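PDB 3L1W: Endonuclease/exonuclease/phosphatase domain-containing protein, which is of unknown function but belongs to the endonuclease/exonuclease/phosphatase family and may act as a 3'-5' RNA exonuclease. Local coordinates for residues 34-38 with 77-83; 129-133 with 145-149; 164-170 with 212-218; 227-231 with 243-247. All coordinates share one frame; numbering follows the deposited sequence.

Interaction 1: 34-38 with 77-83; sequences HDWSL and LYNEQKV. With SO4 (sulfate ion), chain G.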
loop_
_atom_site.group_PDB
_atom_site.type_symbol
_atom_site.label_atom_id
_atom_site.label_comp_id
_atom_site.label_asym_id
_atom_site.label_seq_id
_atom_site.Cartn_x
_atom_site.Cartn_y
_atom_site.Cartn_z
ATOM N N HIS A 34 -1.311 -4.976 4.375
ATOM C CA HIS A 34 0.072 -4.956 3.915
ATOM C C HIS A 34 0.755 -6.325 3.989
ATOM O O HIS A 34 1.606 -6.640 3.139
ATOM C CB HIS A 34 0.848 -3.815 4.576
ATOM C CG HIS A 34 0.347 -2.472 4.147
ATOM N ND1 HIS A 34 0.746 -1.879 2.967
ATOM C CD2 HIS A 34 -0.575 -1.642 4.693
ATOM C CE1 HIS A 34 0.114 -0.727 2.821
ATOM N NE2 HIS A 34 -0.699 -0.564 3.849
ATOM N N ASP A 35 0.367 -7.127 4.982
ATOM C CA ASP A 35 0.607 -8.566 4.953
ATOM C C ASP A 35 2.087 -8.921 4.801
ATOM O O ASP A 35 2.450 -9.809 4.022
ATOM C CB ASP A 35 -0.197 -9.165 3.794
ATOM C CG ASP A 35 -0.302 -10.673 3.852
ATOM O OD1 ASP A 35 -0.357 -11.240 4.957
ATOM O OD2 ASP A 35 -0.368 -11.287 2.767
ATOM N N TRP A 36 2.936 -8.232 5.552
ATOM C CA TRP A 36 4.378 -8.484 5.520
ATOM C C TRP A 36 4.720 -9.874 6.056
ATOM O O TRP A 36 3.869 -10.533 6.661
ATOM C CB TRP A 36 5.105 -7.448 6.381
ATOM C CG TRP A 36 4.681 -6.012 6.164
ATOM C CD1 TRP A 36 5.042 -5.188 5.130
ATOM C CD2 TRP A 36 3.858 -5.224 7.034
ATOM N NE1 TRP A 36 4.471 -3.939 5.300
ATOM C CE2 TRP A 36 3.745 -3.940 6.462
ATOM C CE3 TRP A 36 3.189 -5.487 8.236
ATOM C CZ2 TRP A 36 3.002 -2.921 7.052
ATOM C CZ3 TRP A 36 2.458 -4.477 8.824
ATOM C CH2 TRP A 36 2.372 -3.206 8.236
ATOM N N SER A 37 5.956 -10.326 5.829
ATOM C CA SER A 37 6.438 -11.532 6.506
ATOM C C SER A 37 6.460 -11.338 8.009
ATOM O O SER A 37 6.120 -12.256 8.769
ATOM C CB SER A 37 7.853 -11.910 6.054
ATOM O OG SER A 37 7.853 -12.545 4.791
ATOM N N LEU A 38 6.877 -10.151 8.446
ATOM C CA LEU A 38 6.946 -9.871 9.872
ATOM C C LEU A 38 6.889 -8.372 10.113
ATOM O O LEU A 38 7.235 -7.585 9.228
ATOM C CB LEU A 38 8.224 -10.455 10.486
ATOM C CG LEU A 38 9.536 -9.892 9.954
ATOM C CD1 LEU A 38 9.985 -8.726 10.832
ATOM C CD2 LEU A 38 10.609 -10.974 9.940
ATOM N N LEU A 77 5.134 -9.477 15.153
ATOM C CA LEU A 77 4.117 -10.242 14.454
ATOM C C LEU A 77 4.804 -10.928 13.293
ATOM O O LEU A 77 5.634 -10.323 12.613
ATOM C CB LEU A 77 3.025 -9.308 13.915
ATOM C CG LEU A 77 2.316 -8.418 14.933
ATOM C CD1 LEU A 77 1.253 -7.559 14.255
ATOM C CD2 LEU A 77 1.697 -9.269 16.041
ATOM N N TYR A 78 4.469 -12.186 13.051
ATOM C CA TYR A 78 5.047 -12.881 11.904
ATOM C C TYR A 78 4.096 -13.910 11.325
ATOM O O TYR A 78 3.206 -14.424 12.009
ATOM C CB TYR A 78 6.410 -13.507 12.253
ATOM C CG TYR A 78 6.367 -14.569 13.328
ATOM C CD1 TYR A 78 6.395 -15.919 13.000
ATOM C CD2 TYR A 78 6.300 -14.219 14.666
ATOM C CE1 TYR A 78 6.369 -16.895 13.991
ATOM C CE2 TYR A 78 6.273 -15.195 15.663
ATOM C CZ TYR A 78 6.303 -16.521 15.309
ATOM O OH TYR A 78 6.271 -17.481 16.296
ATOM N N ASN A 79 4.286 -14.196 10.044
ATOM C CA ASN A 79 3.476 -15.184 9.337
ATOM C C ASN A 79 4.268 -16.478 9.249
ATOM O O ASN A 79 5.301 -16.524 8.579
ATOM C CB ASN A 79 3.168 -14.658 7.932
ATOM C CG ASN A 79 2.363 -15.634 7.092
ATOM O OD1 ASN A 79 2.305 -16.823 7.379
ATOM N ND2 ASN A 79 1.742 -15.124 6.030
ATOM N N GLU A 80 3.797 -17.521 9.927
ATOM C CA GLU A 80 4.533 -18.782 9.993
ATOM C C GLU A 80 4.694 -19.505 8.657
ATOM O O GLU A 80 5.571 -20.362 8.516
ATOM C CB GLU A 80 3.912 -19.702 11.046
ATOM C CG GLU A 80 4.204 -19.245 12.472
ATOM C CD GLU A 80 3.551 -20.129 13.519
ATOM O OE1 GLU A 80 3.628 -21.366 13.391
ATOM O OE2 GLU A 80 2.964 -19.582 14.474
ATOM N N GLN A 81 3.877 -19.155 7.673
ATOM C CA GLN A 81 4.047 -19.726 6.341
ATOM C C GLN A 81 5.221 -19.079 5.614
ATOM O O GLN A 81 5.680 -19.591 4.596
ATOM C CB GLN A 81 2.788 -19.533 5.499
ATOM C CG GLN A 81 1.587 -20.335 5.945
ATOM C CD GLN A 81 0.499 -20.346 4.880
ATOM O OE1 GLN A 81 -0.388 -19.491 4.869
ATOM N NE2 GLN A 81 0.578 -21.309 3.963
ATOM N N LYS A 82 5.683 -17.941 6.125
ATOM C CA LYS A 82 6.760 -17.182 5.489
ATOM C C LYS A 82 8.061 -17.235 6.289
ATOM O O LYS A 82 9.152 -17.338 5.717
ATOM C CB LYS A 82 6.331 -15.722 5.295
ATOM C CG LYS A 82 5.142 -15.560 4.345
ATOM C CD LYS A 82 4.773 -14.104 4.159
ATOM C CE LYS A 82 3.623 -13.939 3.154
ATOM N NZ LYS A 82 3.141 -12.524 3.106
ATOM N N VAL A 83 7.952 -17.134 7.611
ATOM C CA VAL A 83 9.129 -17.245 8.474
ATOM C C VAL A 83 8.782 -18.028 9.718
ATOM O O VAL A 83 7.658 -17.958 10.210
ATOM C CB VAL A 83 9.679 -15.874 8.913
ATOM C CG1 VAL A 83 10.169 -15.068 7.706
ATOM C CG2 VAL A 83 8.627 -15.095 9.697
HETATM S S SO4 G . 6.464 -11.151 1.733
HETATM O O1 SO4 G . 5.272 -10.523 2.307
HETATM O O2 SO4 G . 6.135 -12.533 1.402
HETATM O O3 SO4 G . 6.859 -10.437 0.523
HETATM O O4 SO4 G . 7.554 -11.137 2.707
HETATM O O HOH W 1 1.930 -12.198 5.917
HETATM O O HOH W 2 1.548 -12.454 0.995
#

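Interaction 2: 129-133 with 145-149; sequences INVHL and MTVIL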
loop_
_atom_site.group_PDB
_atom_site.type_symbol
_atom_site.label_atom_id
_atom_site.label_comp_id
_atom_site.label_asym_id
_atom_site.label_seq_id
_atom_site.Cartn_x
_atom_site.Cartn_y
_atom_site.Cartn_z
ATOM N N ILE A 129 15.581 -7.565 15.861
ATOM C CA ILE A 129 15.619 -6.872 17.147
ATOM C C ILE A 129 14.632 -5.712 17.098
ATOM O O ILE A 129 14.769 -4.820 16.275
ATOM C CB ILE A 129 17.021 -6.296 17.452
ATOM C CG1 ILE A 129 18.100 -7.389 17.365
ATOM C CG2 ILE A 129 17.035 -5.633 18.823
ATOM C CD1 ILE A 129 19.536 -6.847 17.423
ATOM N N ASN A 130 13.639 -5.746 17.981
ATOM C CA ASN A 130 12.603 -4.716 18.066
ATOM C C ASN A 130 13.073 -3.628 19.022
ATOM O O ASN A 130 13.236 -3.877 20.217
ATOM C CB ASN A 130 11.297 -5.336 18.566
ATOM C CG ASN A 130 10.120 -4.377 18.487
ATOM O OD1 ASN A 130 10.299 -3.164 18.436
ATOM N ND2 ASN A 130 8.908 -4.926 18.491
ATOM N N VAL A 131 13.296 -2.434 18.473
ATOM C CA VAL A 131 13.840 -1.291 19.195
ATOM C C VAL A 131 12.761 -0.306 19.666
ATOM O O VAL A 131 11.927 0.118 18.875
ATOM C CB VAL A 131 14.785 -0.503 18.250
ATOM C CG1 VAL A 131 15.274 0.771 18.913
ATOM C CG2 VAL A 131 15.971 -1.388 17.822
ATOM N N HIS A 132 12.787 0.073 20.943
ATOM C CA HIS A 132 12.069 1.275 21.364
ATOM C C HIS A 132 12.866 1.990 22.434
ATOM O O HIS A 132 12.816 1.625 23.608
ATOM C CB HIS A 132 10.657 0.971 21.872
ATOM C CG HIS A 132 9.809 2.197 22.020
ATOM N ND1 HIS A 132 8.561 2.181 22.607
ATOM C CD2 HIS A 132 10.032 3.479 21.642
ATOM C CE1 HIS A 132 8.058 3.404 22.596
ATOM N NE2 HIS A 132 8.929 4.210 22.014
ATOM N N LEU A 133 13.606 3.012 22.025
ATOM C CA LEU A 133 14.529 3.668 22.951
ATOM C C LEU A 133 13.815 4.751 23.730
ATOM O O LEU A 133 12.754 5.207 23.324
ATOM C CB LEU A 133 15.734 4.250 22.206
ATOM C CG LEU A 133 16.519 3.252 21.352
ATOM C CD1 LEU A 133 17.696 3.921 20.671
ATOM C CD2 LEU A 133 16.987 2.078 22.204
HETATM N N MSE A 145 20.848 1.668 23.577
HETATM C CA MSE A 145 21.323 0.959 22.401
HETATM C C MSE A 145 22.637 0.248 22.702
HETATM O O MSE A 145 22.906 -0.825 22.164
HETATM C CB MSE A 145 21.485 1.914 21.214
HETATM C CG MSE A 145 22.077 1.263 19.971
HETATM SE SE MSE A 145 20.984 -0.206 19.285
HETATM C CE MSE A 145 19.371 0.804 18.914
ATOM N N THR A 146 23.439 0.831 23.584
ATOM C CA THR A 146 24.688 0.206 24.002
ATOM C C THR A 146 24.393 -1.147 24.644
ATOM O O THR A 146 25.072 -2.139 24.371
ATOM C CB THR A 146 25.467 1.124 24.966
ATOM O OG1 THR A 146 25.849 2.322 24.268
ATOM C CG2 THR A 146 26.726 0.433 25.485
ATOM N N VAL A 147 23.369 -1.190 25.494
ATOM C CA VAL A 147 22.957 -2.451 26.109
ATOM C C VAL A 147 22.485 -3.464 25.061
ATOM O O VAL A 147 22.863 -4.629 25.113
ATOM C CB VAL A 147 21.867 -2.238 27.179
ATOM C CG1 VAL A 147 21.410 -3.578 27.752
ATOM C CG2 VAL A 147 22.389 -1.338 28.283
ATOM N N ILE A 148 21.666 -3.032 24.102
ATOM C CA ILE A 148 21.254 -3.943 23.034
ATOM C C ILE A 148 22.469 -4.531 22.324
ATOM O O ILE A 148 22.568 -5.742 22.127
ATOM C CB ILE A 148 20.369 -3.229 21.985
ATOM C CG1 ILE A 148 19.077 -2.745 22.642
ATOM C CG2 ILE A 148 20.073 -4.151 20.779
ATOM C CD1 ILE A 148 18.111 -2.079 21.685
ATOM N N LEU A 149 23.391 -3.667 21.925
ATOM C CA LEU A 149 24.517 -4.104 21.112
ATOM C C LEU A 149 25.465 -5.019 21.878
ATOM O O LEU A 149 26.076 -5.918 21.299
ATOM C CB LEU A 149 25.264 -2.904 20.535
ATOM C CG LEU A 149 24.403 -2.102 19.556
ATOM C CD1 LEU A 149 25.150 -0.902 19.001
ATOM C CD2 LEU A 149 23.919 -2.993 18.420
#

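Interaction 3: 164-170 with 212-218; sequences MGDFNAE and EEIDYIY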
loop_
_atom_site.group_PDB
_atom_site.type_symbol
_atom_site.label_atom_id
_atom_site.label_comp_id
_atom_site.label_asym_id
_atom_site.label_seq_id
_atom_site.Cartn_x
_atom_site.Cartn_y
_atom_site.Cartn_z
HETATM N N MSE A 164 15.176 -2.901 14.111
HETATM C CA MSE A 164 14.002 -2.165 13.636
HETATM C C MSE A 164 13.225 -1.561 14.774
HETATM O O MSE A 164 12.957 -2.223 15.766
HETATM C CB MSE A 164 13.046 -3.116 12.907
HETATM C CG MSE A 164 13.727 -4.120 12.025
HETATM SE SE MSE A 164 12.440 -5.361 11.238
HETATM C CE MSE A 164 11.553 -4.113 10.081
ATOM N N GLY A 165 12.819 -0.313 14.622
ATOM C CA GLY A 165 11.892 0.240 15.584
ATOM C C GLY A 165 11.965 1.740 15.750
ATOM O O GLY A 165 12.434 2.474 14.881
ATOM N N ASP A 166 11.479 2.172 16.900
ATOM C CA ASP A 166 11.366 3.577 17.221
ATOM C C ASP A 166 12.585 3.994 18.044
ATOM O O ASP A 166 12.709 3.644 19.227
ATOM C CB ASP A 166 10.064 3.790 17.988
ATOM C CG ASP A 166 9.823 5.241 18.346
ATOM O OD1 ASP A 166 10.752 6.073 18.225
ATOM O OD2 ASP A 166 8.687 5.546 18.764
ATOM N N PHE A 167 13.499 4.722 17.410
ATOM C CA PHE A 167 14.738 5.140 18.062
ATOM C C PHE A 167 14.535 6.401 18.886
ATOM O O PHE A 167 15.414 6.776 19.664
ATOM C CB PHE A 167 15.854 5.386 17.031
ATOM C CG PHE A 167 16.447 4.127 16.467
ATOM C CD1 PHE A 167 17.819 3.904 16.515
ATOM C CD2 PHE A 167 15.642 3.175 15.881
ATOM C CE1 PHE A 167 18.362 2.734 15.988
ATOM C CE2 PHE A 167 16.181 2.007 15.360
ATOM C CZ PHE A 167 17.536 1.793 15.420
ATOM N N ASN A 168 13.390 7.064 18.703
ATOM C CA ASN A 168 13.156 8.350 19.361
ATOM C C ASN A 168 14.283 9.345 19.099
ATOM O O ASN A 168 14.526 10.238 19.910
ATOM C CB ASN A 168 12.958 8.168 20.879
ATOM C CG ASN A 168 11.487 8.050 21.268
ATOM O OD1 ASN A 168 10.643 8.810 20.782
ATOM N ND2 ASN A 168 11.175 7.113 22.159
ATOM N N ALA A 169 14.954 9.211 17.955
ATOM C CA ALA A 169 16.114 10.052 17.658
ATOM C C ALA A 169 16.166 10.412 16.185
ATOM O O ALA A 169 16.079 9.532 15.334
ATOM C CB ALA A 169 17.409 9.341 18.056
ATOM N N GLU A 170 16.327 11.703 15.892
ATOM C CA GLU A 170 16.579 12.144 14.520
ATOM C C GLU A 170 17.984 11.701 14.095
ATOM O O GLU A 170 18.803 11.322 14.932
ATOM C CB GLU A 170 16.425 13.663 14.386
ATOM C CG GLU A 170 15.069 14.203 14.861
ATOM C CD GLU A 170 13.970 14.129 13.809
ATOM O OE1 GLU A 170 14.263 14.146 12.592
ATOM O OE2 GLU A 170 12.789 14.070 14.210
ATOM N N GLU A 212 8.771 14.016 12.014
ATOM C CA GLU A 212 9.991 13.606 12.695
ATOM C C GLU A 212 10.463 12.262 12.142
ATOM O O GLU A 212 9.658 11.365 11.902
ATOM C CB GLU A 212 9.753 13.511 14.206
ATOM C CG GLU A 212 9.304 14.830 14.827
ATOM C CD GLU A 212 9.142 14.746 16.332
ATOM O OE1 GLU A 212 9.781 13.874 16.953
ATOM O OE2 GLU A 212 8.364 15.545 16.891
ATOM N N GLU A 213 11.767 12.140 11.922
ATOM C CA GLU A 213 12.357 10.887 11.461
ATOM C C GLU A 213 12.890 10.123 12.663
ATOM O O GLU A 213 14.067 10.248 13.029
ATOM C CB GLU A 213 13.499 11.152 10.478
ATOM C CG GLU A 213 13.071 11.860 9.211
ATOM C CD GLU A 213 14.241 12.327 8.365
ATOM O OE1 GLU A 213 15.405 12.029 8.714
ATOM O OE2 GLU A 213 13.989 13.009 7.351
ATOM N N ILE A 214 12.024 9.335 13.290
ATOM C CA ILE A 214 12.431 8.651 14.514
ATOM C C ILE A 214 12.337 7.121 14.442
ATOM O O ILE A 214 12.904 6.429 15.284
ATOM C CB ILE A 214 11.674 9.181 15.761
ATOM C CG1 ILE A 214 10.154 9.021 15.611
ATOM C CG2 ILE A 214 12.065 10.644 16.041
ATOM C CD1 ILE A 214 9.380 9.479 16.863
ATOM N N ASP A 215 11.660 6.607 13.417
ATOM C CA ASP A 215 11.577 5.156 13.211
ATOM C C ASP A 215 12.544 4.757 12.115
ATOM O O ASP A 215 12.682 5.479 11.134
ATOM C CB ASP A 215 10.161 4.761 12.807
ATOM C CG ASP A 215 9.141 5.148 13.847
ATOM O OD1 ASP A 215 9.107 4.496 14.904
ATOM O OD2 ASP A 215 8.385 6.114 13.616
ATOM N N TYR A 216 13.193 3.605 12.281
ATOM C CA TYR A 216 14.259 3.158 11.388
ATOM C C TYR A 216 14.242 1.658 11.165
ATOM O O TYR A 216 13.841 0.885 12.041
ATOM C CB TYR A 216 15.631 3.533 11.964
ATOM C CG TYR A 216 15.871 5.019 12.009
ATOM C CD1 TYR A 216 16.624 5.651 11.026
ATOM C CD2 TYR A 216 15.318 5.796 13.016
ATOM C CE1 TYR A 216 16.827 7.022 11.055
ATOM C CE2 TYR A 216 15.502 7.163 13.045
ATOM C CZ TYR A 216 16.260 7.767 12.071
ATOM O OH TYR A 216 16.450 9.124 12.111
ATOM N N ILE A 217 14.701 1.258 9.982
ATOM C CA ILE A 217 15.004 -0.133 9.707
ATOM C C ILE A 217 16.473 -0.196 9.325
ATOM O O ILE A 217 16.863 0.210 8.228
ATOM C CB ILE A 217 14.110 -0.711 8.589
ATOM C CG1 ILE A 217 12.646 -0.706 9.031
ATOM C CG2 ILE A 217 14.556 -2.123 8.212
ATOM C CD1 ILE A 217 11.681 -1.247 7.943
ATOM N N TYR A 218 17.286 -0.683 10.258
ATOM C CA TYR A 218 18.725 -0.828 10.043
ATOM C C TYR A 218 19.036 -2.269 9.664
ATOM O O TYR A 218 18.466 -3.209 10.234
ATOM C CB TYR A 218 19.499 -0.442 11.314
ATOM C CG TYR A 218 19.823 1.035 11.418
ATOM C CD1 TYR A 218 20.894 1.571 10.720
ATOM C CD2 TYR A 218 19.081 1.881 12.241
ATOM C CE1 TYR A 218 21.213 2.919 10.812
ATOM C CE2 TYR A 218 19.390 3.238 12.348
ATOM C CZ TYR A 218 20.460 3.746 11.629
ATOM O OH TYR A 218 20.790 5.076 11.719
HETATM O O HOH W 3 16.370 13.182 10.976
HETATM O O HOH W 4 12.313 14.278 16.879
#

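Interaction 4: 227-231 with 243-247; sequences TASLT and FPLEA. With FMT (formic acid), chain T.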
loop_
_atom_site.group_PDB
_atom_site.type_symbol
_atom_site.label_atom_id
_atom_site.label_comp_id
_atom_site.label_asym_id
_atom_site.label_seq_id
_atom_site.Cartn_x
_atom_site.Cartn_y
_atom_site.Cartn_z
ATOM N N THR A 227 12.216 0.715 0.196
ATOM C CA THR A 227 11.650 1.033 1.497
ATOM C C THR A 227 10.457 1.949 1.268
ATOM O O THR A 227 10.328 2.544 0.198
ATOM C CB THR A 227 12.665 1.738 2.421
ATOM O OG1 THR A 227 13.188 2.897 1.761
ATOM C CG2 THR A 227 13.832 0.800 2.768
ATOM N N ALA A 228 9.585 2.049 2.266
ATOM C CA ALA A 228 8.443 2.963 2.178
ATOM C C ALA A 228 7.938 3.381 3.547
ATOM O O ALA A 228 8.002 2.612 4.509
ATOM C CB ALA A 228 7.300 2.324 1.377
ATOM N N SER A 229 7.427 4.607 3.627
ATOM C CA SER A 229 6.651 5.052 4.783
ATOM C C SER A 229 5.198 5.064 4.328
ATOM O O SER A 229 4.874 5.694 3.319
ATOM C CB SER A 229 7.068 6.457 5.214
ATOM O OG SER A 229 8.383 6.456 5.752
ATOM N N LEU A 230 4.322 4.383 5.066
ATOM C CA LEU A 230 2.955 4.142 4.595
ATOM C C LEU A 230 1.977 5.161 5.180
ATOM O O LEU A 230 1.828 5.260 6.390
ATOM C CB LEU A 230 2.528 2.718 4.982
ATOM C CG LEU A 230 3.495 1.638 4.477
ATOM C CD1 LEU A 230 3.071 0.257 4.950
ATOM C CD2 LEU A 230 3.587 1.677 2.941
ATOM N N THR A 231 1.323 5.931 4.311
ATOM C CA THR A 231 0.473 7.041 4.756
ATOM C C THR A 231 -1.013 6.691 4.808
ATOM O O THR A 231 -1.872 7.577 4.756
ATOM C CB THR A 231 0.683 8.310 3.877
ATOM O OG1 THR A 231 0.315 8.028 2.525
ATOM C CG2 THR A 231 2.159 8.745 3.912
ATOM N N PHE A 243 3.643 6.689 11.047
ATOM C CA PHE A 243 3.402 5.847 9.869
ATOM C C PHE A 243 4.170 4.545 10.051
ATOM O O PHE A 243 5.273 4.549 10.594
ATOM C CB PHE A 243 3.952 6.510 8.601
ATOM C CG PHE A 243 3.300 7.814 8.255
ATOM C CD1 PHE A 243 1.924 7.949 8.333
ATOM C CD2 PHE A 243 4.060 8.895 7.815
ATOM C CE1 PHE A 243 1.309 9.155 7.992
ATOM C CE2 PHE A 243 3.454 10.099 7.463
ATOM C CZ PHE A 243 2.079 10.230 7.556
ATOM N N PRO A 244 3.608 3.422 9.569
ATOM C CA PRO A 244 4.452 2.232 9.437
ATOM C C PRO A 244 5.607 2.509 8.480
ATOM O O PRO A 244 5.490 3.308 7.529
ATOM C CB PRO A 244 3.512 1.188 8.799
ATOM C CG PRO A 244 2.118 1.719 9.028
ATOM C CD PRO A 244 2.249 3.213 9.053
ATOM N N LEU A 245 6.716 1.821 8.717
ATOM C CA LEU A 245 7.883 1.905 7.858
ATOM C C LEU A 245 8.135 0.491 7.390
ATOM O O LEU A 245 8.225 -0.426 8.211
ATOM C CB LEU A 245 9.088 2.410 8.667
ATOM C CG LEU A 245 10.464 2.456 8.010
ATOM C CD1 LEU A 245 10.435 3.322 6.757
ATOM C CD2 LEU A 245 11.498 2.993 9.025
ATOM N N GLU A 246 8.224 0.297 6.082
ATOM C CA GLU A 246 8.485 -1.032 5.558
ATOM C C GLU A 246 9.736 -1.109 4.685
ATOM O O GLU A 246 10.239 -0.092 4.199
ATOM C CB GLU A 246 7.258 -1.573 4.818
ATOM C CG GLU A 246 6.971 -0.899 3.493
ATOM C CD GLU A 246 6.029 -1.726 2.617
ATOM O OE1 GLU A 246 5.026 -2.267 3.131
ATOM O OE2 GLU A 246 6.301 -1.843 1.408
ATOM N N ALA A 247 10.270 -2.316 4.548
ATOM C CA ALA A 247 11.391 -2.560 3.648
ATOM C C ALA A 247 11.184 -3.878 2.925
ATOM O O ALA A 247 10.553 -4.798 3.443
ATOM C CB ALA A 247 12.713 -2.589 4.418
HETATM C C FMT T . 2.554 7.862 -0.417
HETATM O O1 FMT T . 3.506 8.576 -0.730
HETATM O O2 FMT T . 1.685 8.172 0.405
#

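Interaction 1: 34-38 with 77-83
L38 and Y78 face each other as an antiparallel, non-hydrogen-bonded pair, their CA atoms 4.1 Å apart, where strand 38-44 begins and strand 73-78 ends. One step on, N79 N donates to S37 O over 3.0 Å, and the carbonyl of L77 sits against L38 CA in a CA-H...O contact. Beyond the strands the chain curls: N79 OD1 accepts from Q81 N in an Asx turn, while N79 O takes the backbone N-H groups of both K82 and V83. L38 and Y78 touch through their CB atoms, and the Y78 ring swings off to meet F117 edge to face. V83 CG2 rests against the S37 carbonyl. The K82 side chain runs fully extended (chi2 to chi4 all near 180°) from the turn toward residues 34-38, its CD passing 3.5 Å from S37 OG. NZ makes a long salt bridge with D35 OD2, 3.7 Å, the two side chains meeting at about a right angle. Water 2 spans the same pair, and water 1 accepts from N79 ND2 and K82 NZ. A sulfate, probably from the crystallisation liquor, is hydrogen-bonded by S37 OG, 2.5 Å from its O4, by K82 NZ, 3.0 Å from its O1, and by K2 N. Between the end of helix 20-34 and the turn after strand 73-78, the lysine ammonium is thus shared among a carboxylate, waters and a bound anion, which would probably favour its charged form.

Interaction 2: 129-133 with 145-149
Apolar contacts alone join I129, V131 and L133 of strand 126-132 to M145 and I148 of helix 138-151. I148 lies between the ends of the strand segment. Its CG2, anti to the backbone N, meets I129 CG2 at 3.9 Å, the two side chains sliding past each other in opposite directions. Its other branch points toward the strand, CD1 lying 4.3 Å from L133 CD2 and more loosely against V131 CG2. M145, a selenomethionine, makes its contacts through the terminal methyl. The chain leaves the helix with CG anti to the backbone N and then bends at chi2 (60°) and chi3 (61°), which folds CE back over the strand. There CE touches L133 CD1 at 4.0 Å and V131 CG1 at 4.1 Å, the M145 and V131 side chains crossing at about a right angle.

Polar contacts belong to the opposite side of the strand. N130 and H132 turn away from the helix toward strand 38-44, where N130 is hydrogen-bonded by its amide to I41 O and Q42 NE2. The axes of the strand and helix segments run antiparallel, at 168°, and approach to 10.6 Å, with V175 and V179 of helix 174-179 closing over M145. This is a helix packed on the outer face of one sheet of an alpha/beta sandwich, the layered architecture of the DNase I-like fold.

Interaction 3: 164-170 with 212-218
G165 and Y216 form an antiparallel hydrogen-bonded pair, G165 N to Y216 O at 3.0 Å and Y216 N to G165 O at 2.9 Å, flanked by the non-hydrogen-bonded pairs M164-I217 and D166-D215; F167 N then donates to I214 O as segment 164-170 leaves the strand. On the face of M164 and I217 the selenomethionine bends at chi3 (68°), bringing CE to 3.6 Å from I217 CD1. On the other face F167 receives the edge of Y216 in a T-shaped pair, planes at 63°, while Y218 lies obliquely beside it, F167 CZ 3.5 Å from Y218 CD2. The Y216 hydroxyl donates to E213 O from above that carbonyl's plane; the Y218 hydroxyl is bonded to H176, whose ring meets that of F167 nearly parallel. D166 OD1 accepts from N168 N in an Asx turn and lies alongside I214. D215 OD1 approaches D166 CB at 3.3 Å. Near the end, E170 bends at chi2 (-84°), so that both carboxylate oxygens come near E213 N, each in a weak bond.

Acidic side chains thus come together at two places, D166 with D215 and E170 with E212. At the second, water 4 donates to both carboxylates and bridges them. At the first, D166 OD2 is held by N7, and D215 OD2 by T198 and H242. The G-D-F-N sequence, with H242 bonded to D215, is consistent with the catalytic centre of this family.

Interaction 4: 227-231 with 243-247
T227 and A247, A228 and E246, S229 and L245 pair in register as an antiparallel ribbon of strands 222-229 and 245-251, within one of the two sheets of the DNase I-like sandwich. The tight part is the backbone ladder and what flanks it. E246 N donates to A228 O over 2.8 Å, A228 N to E246 O over 3.0 Å and L230 N to P244 O over 2.9 Å. On the face of T227, S229, L245 and A247, the T227 methyl CG2 rests on A247 CB, and L245 CD1 lies against the carbonyl oxygen of A228. On the other face A228 CB sits over E246 CG. L230 crosses P244 at about a right angle, and its CD1 touches both P244 CB and E246 OE1, while L230 O lies 3.3 Å from F243 CB. The glutamate carboxylate is held by a salt bridge to K2 and a hydrogen bond from W36 NE1, and F33 of the second subunit packs over A228, L230 and E246.

Past the ladder the contact is looser. The T231 methyl CG2 stands over one face of the F243 ring, 4.0 Å from its centroid, in a CH-pi contact. T231 is partly exposed and faces the subunit boundary, where a formic acid molecule also binds S233 N of the second subunit. T231 OG1 donates to O2 of that formic acid over 2.5 Å.

From the N terminus, interaction 1 comes first, closing a 38-residue excursion that includes helix 46-55, strand 59-64 and most of strands 38-44 and 73-78. Interaction 2 closes a short connection of 11 residues leading from strand 126-132 into helix 138-151. Interaction 3 spans 41 residues, and interaction 4 closes an 11-residue helix-free loop. All four follow in series, none nesting or crossing. In space they interlock: interactions 2 and 3 share a sheet, V131 bonding to M164 and L133 to N168; interactions 1 and 4 reach the other sheet, joined through W36 and E246. Between the sheets, L38 packs on M164, and L245 on D215 and Y216, so interaction 3 touches all three others.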